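Local atomic coordinates of fusarinine C esterase sidJ (Aspergillus fumigatus, PDB entry 6GUP), a protein that hydrolyses the ester bonds of the fungal siderophore fusarinine C, giving fusarinine and iron, but does not cleave triacetylfusarinine C. Residues M162-S167 against L281-D286; G125-L130 against D250-D255; I322-H327 against Q334-N339. All coordinates share one frame; numbering follows the deposited sequence.

Contact 1 of 3, residues M162-S167 against L281-D286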
# COMPACT_ATOMS: atom_id res chain seq x y z
N MET A 162 -3.07 -13.87 17.48
CA MET A 162 -1.75 -13.77 16.84
C MET A 162 -1.44 -15.08 16.13
O MET A 162 -1.29 -16.12 16.78
CB MET A 162 -0.67 -13.45 17.88
CG MET A 162 -0.92 -12.18 18.67
SD MET A 162 0.56 -11.50 19.44
CE MET A 162 0.86 -12.67 20.75
N GLN A 163 -1.35 -15.03 14.81
CA GLN A 163 -1.10 -16.21 13.98
C GLN A 163 0.36 -16.22 13.54
O GLN A 163 0.81 -15.29 12.87
CB GLN A 163 -2.03 -16.21 12.77
CG GLN A 163 -1.99 -17.48 11.93
CD GLN A 163 -0.90 -17.47 10.86
OE1 GLN A 163 -0.68 -16.47 10.19
NE2 GLN A 163 -0.23 -18.60 10.70
N ALA A 164 1.08 -17.27 13.92
CA ALA A 164 2.51 -17.42 13.64
C ALA A 164 3.36 -16.20 14.05
O ALA A 164 4.07 -15.63 13.21
CB ALA A 164 2.73 -17.77 12.17
N PRO A 165 3.27 -15.77 15.33
CA PRO A 165 4.16 -14.72 15.81
C PRO A 165 5.58 -15.26 15.97
O PRO A 165 5.87 -16.00 16.91
CB PRO A 165 3.56 -14.32 17.16
CG PRO A 165 2.83 -15.54 17.62
CD PRO A 165 2.34 -16.23 16.38
N VAL A 166 6.44 -14.89 15.02
CA VAL A 166 7.76 -15.49 14.87
C VAL A 166 8.83 -14.40 14.92
O VAL A 166 8.66 -13.32 14.35
CB VAL A 166 7.83 -16.27 13.53
CG1 VAL A 166 9.26 -16.64 13.15
CG2 VAL A 166 6.97 -17.52 13.61
N SER A 167 9.93 -14.70 15.62
CA SER A 167 11.07 -13.79 15.70
C SER A 167 11.81 -13.73 14.37
O SER A 167 12.30 -14.75 13.88
CB SER A 167 12.03 -14.23 16.82
OG SER A 167 13.26 -13.52 16.76
N LEU A 281 -1.80 -18.80 17.72
CA LEU A 281 -1.83 -19.97 16.84
C LEU A 281 -0.47 -20.16 16.17
O LEU A 281 -0.18 -19.54 15.15
CB LEU A 281 -2.93 -19.81 15.77
CG LEU A 281 -4.37 -19.66 16.26
CD1 LEU A 281 -5.29 -19.40 15.08
CD2 LEU A 281 -4.83 -20.88 17.03
N PHE A 282 0.36 -21.01 16.77
CA PHE A 282 1.64 -21.39 16.16
C PHE A 282 1.43 -22.36 15.01
O PHE A 282 0.44 -23.09 14.96
CB PHE A 282 2.59 -22.06 17.17
CG PHE A 282 3.46 -21.11 17.96
CD1 PHE A 282 3.68 -19.78 17.57
CD2 PHE A 282 4.12 -21.59 19.08
CE1 PHE A 282 4.51 -18.96 18.32
CE2 PHE A 282 4.95 -20.77 19.83
CZ PHE A 282 5.15 -19.45 19.45
N SER A 283 2.39 -22.37 14.09
CA SER A 283 2.42 -23.31 12.98
C SER A 283 3.39 -24.44 13.34
O SER A 283 4.56 -24.19 13.65
CB SER A 283 2.84 -22.59 11.70
OG SER A 283 1.80 -21.75 11.24
N GLY A 284 2.89 -25.68 13.32
CA GLY A 284 3.67 -26.85 13.75
C GLY A 284 4.86 -27.19 12.87
O GLY A 284 5.88 -27.68 13.38
N ALA A 285 4.74 -26.93 11.58
CA ALA A 285 5.83 -27.10 10.62
C ALA A 285 6.34 -25.74 10.12
O ALA A 285 6.66 -25.59 8.94
CB ALA A 285 5.36 -27.96 9.46
N ASP A 286 6.40 -24.76 11.02
CA ASP A 286 6.85 -23.42 10.67
C ASP A 286 8.32 -23.47 10.29
O ASP A 286 9.19 -23.75 11.12
CB ASP A 286 6.63 -22.42 11.82
CG ASP A 286 6.71 -20.97 11.36
OD1 ASP A 286 7.64 -20.62 10.61
OD2 ASP A 286 5.83 -20.18 11.77
O HOH W 1 -0.40 -20.68 12.47

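Contact 2 of 3, residues G125-L130 against D250-D255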
# COMPACT_ATOMS: atom_id res chain seq x y z
N GLY A 125 2.53 -8.90 11.57
CA GLY A 125 1.36 -8.17 12.06
C GLY A 125 1.00 -8.47 13.51
O GLY A 125 0.34 -7.67 14.16
N SER A 126 1.43 -9.63 14.01
CA SER A 126 1.32 -9.98 15.43
C SER A 126 2.08 -9.04 16.36
O SER A 126 1.67 -8.86 17.52
CB SER A 126 1.79 -11.42 15.66
OG SER A 126 1.02 -12.34 14.92
N GLN A 127 3.17 -8.45 15.88
CA GLN A 127 3.90 -7.41 16.62
C GLN A 127 2.98 -6.22 16.92
O GLN A 127 2.96 -5.73 18.04
CB GLN A 127 5.12 -6.91 15.85
CG GLN A 127 6.23 -7.93 15.64
CD GLN A 127 7.28 -7.47 14.65
OE1 GLN A 127 7.47 -6.27 14.43
NE2 GLN A 127 7.98 -8.42 14.04
N CYS A 128 2.23 -5.78 15.91
CA CYS A 128 1.26 -4.69 16.06
C CYS A 128 0.18 -5.00 17.10
O CYS A 128 -0.24 -4.11 17.84
CB CYS A 128 0.60 -4.35 14.72
SG CYS A 128 1.75 -4.09 13.36
N VAL A 129 -0.25 -6.26 17.17
CA VAL A 129 -1.27 -6.70 18.12
C VAL A 129 -0.76 -6.60 19.56
O VAL A 129 -1.41 -5.99 20.41
CB VAL A 129 -1.76 -8.14 17.82
CG1 VAL A 129 -2.74 -8.63 18.88
CG2 VAL A 129 -2.42 -8.21 16.44
N LEU A 130 0.41 -7.19 19.83
CA LEU A 130 1.01 -7.15 21.16
C LEU A 130 1.43 -5.73 21.57
O LEU A 130 1.30 -5.36 22.74
CB LEU A 130 2.22 -8.11 21.25
CG LEU A 130 2.95 -8.23 22.60
CD1 LEU A 130 2.00 -8.51 23.76
CD2 LEU A 130 4.02 -9.31 22.52
N ASP A 250 11.79 -7.31 18.29
CA ASP A 250 12.10 -8.59 18.92
C ASP A 250 11.21 -8.86 20.14
O ASP A 250 11.65 -8.78 21.29
CB ASP A 250 13.60 -8.64 19.27
CG ASP A 250 14.07 -10.04 19.63
OD1 ASP A 250 13.43 -11.02 19.21
OD2 ASP A 250 15.10 -10.16 20.33
N LEU A 251 9.95 -9.19 19.86
CA LEU A 251 8.95 -9.51 20.88
C LEU A 251 8.82 -11.02 21.11
O LEU A 251 8.45 -11.44 22.20
CB LEU A 251 7.58 -8.95 20.48
CG LEU A 251 7.47 -7.42 20.37
CD1 LEU A 251 6.20 -7.02 19.64
CD2 LEU A 251 7.52 -6.77 21.75
N PHE A 252 9.15 -11.82 20.09
CA PHE A 252 8.81 -13.25 20.07
C PHE A 252 10.01 -14.21 20.07
O PHE A 252 9.84 -15.40 19.77
CB PHE A 252 7.91 -13.53 18.85
CG PHE A 252 6.71 -12.63 18.76
CD1 PHE A 252 5.80 -12.56 19.81
CD2 PHE A 252 6.47 -11.87 17.62
CE1 PHE A 252 4.69 -11.73 19.74
CE2 PHE A 252 5.36 -11.04 17.54
CZ PHE A 252 4.47 -10.97 18.60
N SER A 253 11.20 -13.72 20.42
CA SER A 253 12.39 -14.59 20.52
C SER A 253 12.29 -15.54 21.72
O SER A 253 11.83 -15.15 22.80
CB SER A 253 13.69 -13.78 20.61
OG SER A 253 14.12 -13.39 19.32
N SER A 254 12.73 -16.78 21.52
CA SER A 254 12.63 -17.83 22.53
C SER A 254 13.57 -17.68 23.72
O SER A 254 13.32 -18.27 24.77
CB SER A 254 12.85 -19.20 21.87
OG SER A 254 14.18 -19.35 21.40
N ASP A 255 14.64 -16.89 23.57
CA ASP A 255 15.63 -16.68 24.64
C ASP A 255 15.44 -15.37 25.44
O ASP A 255 16.33 -14.98 26.19
CB ASP A 255 17.06 -16.79 24.09
CG ASP A 255 17.41 -15.70 23.08
OD1 ASP A 255 16.48 -15.09 22.49
OD2 ASP A 255 18.61 -15.46 22.86

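Contact 3 of 3, residues I322-H327 against Q334-N339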
# COMPACT_ATOMS: atom_id res chain seq x y z
N ILE A 322 -0.61 -25.59 15.50
CA ILE A 322 -1.42 -26.22 14.44
C ILE A 322 -0.58 -27.33 13.80
O ILE A 322 0.51 -27.05 13.29
CB ILE A 322 -1.85 -25.21 13.33
CG1 ILE A 322 -2.59 -23.98 13.89
CG2 ILE A 322 -2.72 -25.91 12.29
CD1 ILE A 322 -3.93 -24.25 14.55
N PRO A 323 -1.07 -28.60 13.83
CA PRO A 323 -0.29 -29.70 13.24
C PRO A 323 -0.02 -29.54 11.74
O PRO A 323 -0.94 -29.21 10.98
CB PRO A 323 -1.16 -30.94 13.49
CG PRO A 323 -2.07 -30.56 14.59
CD PRO A 323 -2.30 -29.09 14.47
N ASN A 324 1.23 -29.75 11.33
CA ASN A 324 1.67 -29.72 9.92
C ASN A 324 1.54 -28.37 9.20
O ASN A 324 1.78 -28.30 7.99
CB ASN A 324 0.94 -30.81 9.10
CG ASN A 324 1.00 -32.18 9.75
OD1 ASN A 324 -0.02 -32.85 9.90
ND2 ASN A 324 2.20 -32.60 10.15
N ALA A 325 1.22 -27.29 9.92
CA ALA A 325 1.02 -25.98 9.31
C ALA A 325 2.37 -25.33 9.03
O ALA A 325 3.27 -25.42 9.86
CB ALA A 325 0.18 -25.08 10.20
N SER A 326 2.49 -24.68 7.88
CA SER A 326 3.66 -23.88 7.54
C SER A 326 3.41 -22.47 8.07
O SER A 326 2.34 -22.20 8.63
CB SER A 326 3.90 -23.87 6.03
OG SER A 326 2.88 -23.18 5.34
N HIS A 327 4.39 -21.58 7.90
CA HIS A 327 4.30 -20.22 8.42
C HIS A 327 3.07 -19.46 7.92
O HIS A 327 2.29 -18.93 8.72
CB HIS A 327 5.56 -19.42 8.08
CG HIS A 327 5.58 -18.05 8.67
ND1 HIS A 327 5.80 -17.82 10.01
CD2 HIS A 327 5.40 -16.83 8.10
CE1 HIS A 327 5.76 -16.52 10.24
NE2 HIS A 327 5.52 -15.90 9.10
N GLN A 334 -1.07 -27.44 2.14
CA GLN A 334 -1.64 -26.81 3.34
C GLN A 334 -3.18 -26.67 3.39
O GLN A 334 -3.70 -25.93 4.23
CB GLN A 334 -1.00 -25.42 3.51
CG GLN A 334 0.49 -25.47 3.75
CD GLN A 334 0.83 -25.99 5.13
OE1 GLN A 334 0.31 -25.50 6.12
NE2 GLN A 334 1.73 -26.97 5.20
N ALA A 335 -3.90 -27.38 2.52
CA ALA A 335 -5.37 -27.36 2.53
C ALA A 335 -5.98 -27.75 3.89
O ALA A 335 -6.91 -27.10 4.36
CB ALA A 335 -5.92 -28.27 1.44
N GLU A 336 -5.44 -28.80 4.51
CA GLU A 336 -5.97 -29.32 5.78
C GLU A 336 -5.62 -28.42 6.99
O GLU A 336 -6.50 -28.13 7.80
CB GLU A 336 -5.55 -30.79 6.00
CG GLU A 336 -6.02 -31.42 7.31
CD GLU A 336 -5.08 -31.18 8.48
OE1 GLU A 336 -5.57 -30.77 9.56
OE2 GLU A 336 -3.85 -31.39 8.34
N PRO A 337 -4.34 -27.98 7.12
CA PRO A 337 -4.01 -26.99 8.16
C PRO A 337 -4.75 -25.65 8.05
O PRO A 337 -5.11 -25.07 9.07
CB PRO A 337 -2.51 -26.78 7.98
CG PRO A 337 -2.02 -28.05 7.40
CD PRO A 337 -3.12 -28.55 6.52
N ARG A 338 -4.93 -25.16 6.82
CA ARG A 338 -5.73 -23.94 6.59
C ARG A 338 -7.15 -24.10 7.11
O ARG A 338 -7.65 -23.25 7.84
CB ARG A 338 -5.80 -23.56 5.11
CG ARG A 338 -4.68 -22.65 4.64
CD ARG A 338 -5.13 -21.82 3.44
NE ARG A 338 -5.63 -22.66 2.35
CZ ARG A 338 -4.87 -23.39 1.52
NH1 ARG A 338 -5.45 -24.11 0.57
NH2 ARG A 338 -3.54 -23.42 1.64
N ASN A 339 -7.80 -25.20 6.72
CA ASN A 339 -9.17 -25.49 7.15
C ASN A 339 -9.27 -25.59 8.67
O ASN A 339 -10.23 -25.10 9.27
CB ASN A 339 -9.68 -26.79 6.53
CG ASN A 339 -11.18 -26.97 6.71
OD1 ASN A 339 -11.97 -26.17 6.22
ND2 ASN A 339 -11.57 -28.02 7.42
O HOH W 2 -3.64 -29.34 10.79

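Contact 1 of 3, residues M162-S167 against L281-D286
Q163 and L281 pair as neighbours at the C-terminal ends of two parallel strands, 159-163 and 278-283, deep in the central sheet of the chain. L281 supplies both backbone bonds, one on each side of Q163: its N gives a nearly straight bond to M162 O (2.9 Å, 171°), and its O accepts from A164 N at 2.9 Å. The two side chains lie on the same face of the sheet. Past A164, whose backbone takes a left-handed conformation, the chain leaves the pairing and the contact passes to side chains and water.

A water links the diverging segments. It accepts from Q163 NE2 at 2.7 Å and donates to S283 OG at 2.7 Å and to L281 O at 2.9 Å, so that L281 O receives two bonds. Q163 is held at its other amide atom too, OE1 being bonded to H122 and Y54, and NE2 also bonds H327 O, while S283 OG reaches S326 O. On the other face P165 crosses the F282 ring at about a right angle; its CG lies 3.9 Å from F282 CE1, and P165 O comes up to the ring edge, near its plane, 3.5 Å from the same CE1. W302 of helix 295-307 meets both residues.

At the end of the type I turn S283-D286, D286 points back at the first segment, its CG anti to the backbone N (chi1 -163°). V166 CG2 packs 3.4 Å from D286 OD2, with A164 CB also near. That oxygen bonds H327 ND1, while OD1 takes the N-H of S288. An aspartate on the loop after a late strand, facing a histidine, is the alpha/beta-hydrolase arrangement, and D286 is consistent with the acid of a Ser-His-Asp triad with S123 and H327.

Contact 2 of 3, residues G125-L130 against D250-D255
F252 pushes its ring tip against the N-terminal part of helix 125-134 and touches three helix residues. Its CZ stands 3.7 Å from S126 O, which meets the ring at its edge, near the plane, while also accepting the helical bond from L130 N. To either side of that tip, CE2 takes Q127 CG at 3.7 Å and CE1 takes L130 CD2 at 3.7 Å. The L130 side chain runs past the ring in the opposite direction, chi1 (-178°) sending its CG out toward the loop. L251 comes in beside it, with CD1 lying 3.8 Å from Q127 CA and CB near L130 CD2. The same L251 CB lies over the centre of one face of the F252 ring, 3.9 Å above its plane, so the two pack on each other as well as on the helix.

The helix leads on from the GxSxG sequence (G121, S123, G125), which in alpha/beta hydrolases forms the nucleophile elbow; here S123 would be the nucleophile. The second shell comes from several directions. M162 of strand 159-163 and W302 both touch the F252 ring, and T264 touches L251. Farther along, S253 OG bonds S167 OG, and D255 makes a salt bridge to R169 on helix 168-178.

Contact 3 of 3, residues I322-H327 against Q334-N339
S326 N donates to Q334 OE1 at 2.9 Å (160°), coming from above the plane of the Q334 carbonyl. The other end of the same amide is used as well: Q334 NE2 gives its hydrogen to N324 O at 3.1 Å, and this bond lies in the carbonyl plane of N324 and near the amide plane of Q334. One glutamine side chain thus reads two backbone groups on either side of A325 and fixes its own amide rotation. The bend at chi2 (-72°) turns CD toward the loop. S326 OG rests 3.5 Å from Q334 CD and accepts a weak bond from the N-H of L329.

Next to the amide, P337 presses its ring on the turn I322-A325. P337 CB lies 3.9 Å from A325 CB, and P337 CG is 3.9 Å from N324 O; I322 CG2 touches the proline more loosely. Q334 is the N-cap of helix 335-353, so P337 sits in the first turn, where a backbone N-H is not needed for the helical pattern. R338 N is the donor to Q334 O that begins that pattern. On the more exposed side, by P323 and E336, a water joins the two segments, donating to P323 O at 2.7 Å and to E336 OE1 at 2.7 Å. A carboxylate in the first turn would also be favoured by the helix dipole.

The turn follows the outermost strand 320-322, whose I322 bonds through its backbone to F282 and G284, while A325 pairs with A285. H327, which the loop carries next, bonds S123 and D286 as the histidine of a probable catalytic triad. On the far side of the helix start, R338 forms a salt bridge to D57, so helix 335-353 is tied both to the edge of the sheet and, through D57, to helix 55-61.

From the N terminus, the chain first meets 125-130, the helix leading on from the elbow, then 162-167 at the end of the next strand. After a largely helical excursion, 250-255 returns to the helix and closes contact 2; 281-286 then returns to the strand and closes contact 1. These two large loops cross and touch, M162 packing on S126. Contact 3 follows in series as a local closure, six residues between its segments; A325 O and A285 N join it to contact 1, while contact 2, its centre about 21 Å from that of contact 3, does not touch it. Together they join helix 125-134, loop 250-255, the strand ends and helix 335-353; contacts 1 and 3 hold D286 and H327 of the probable triad.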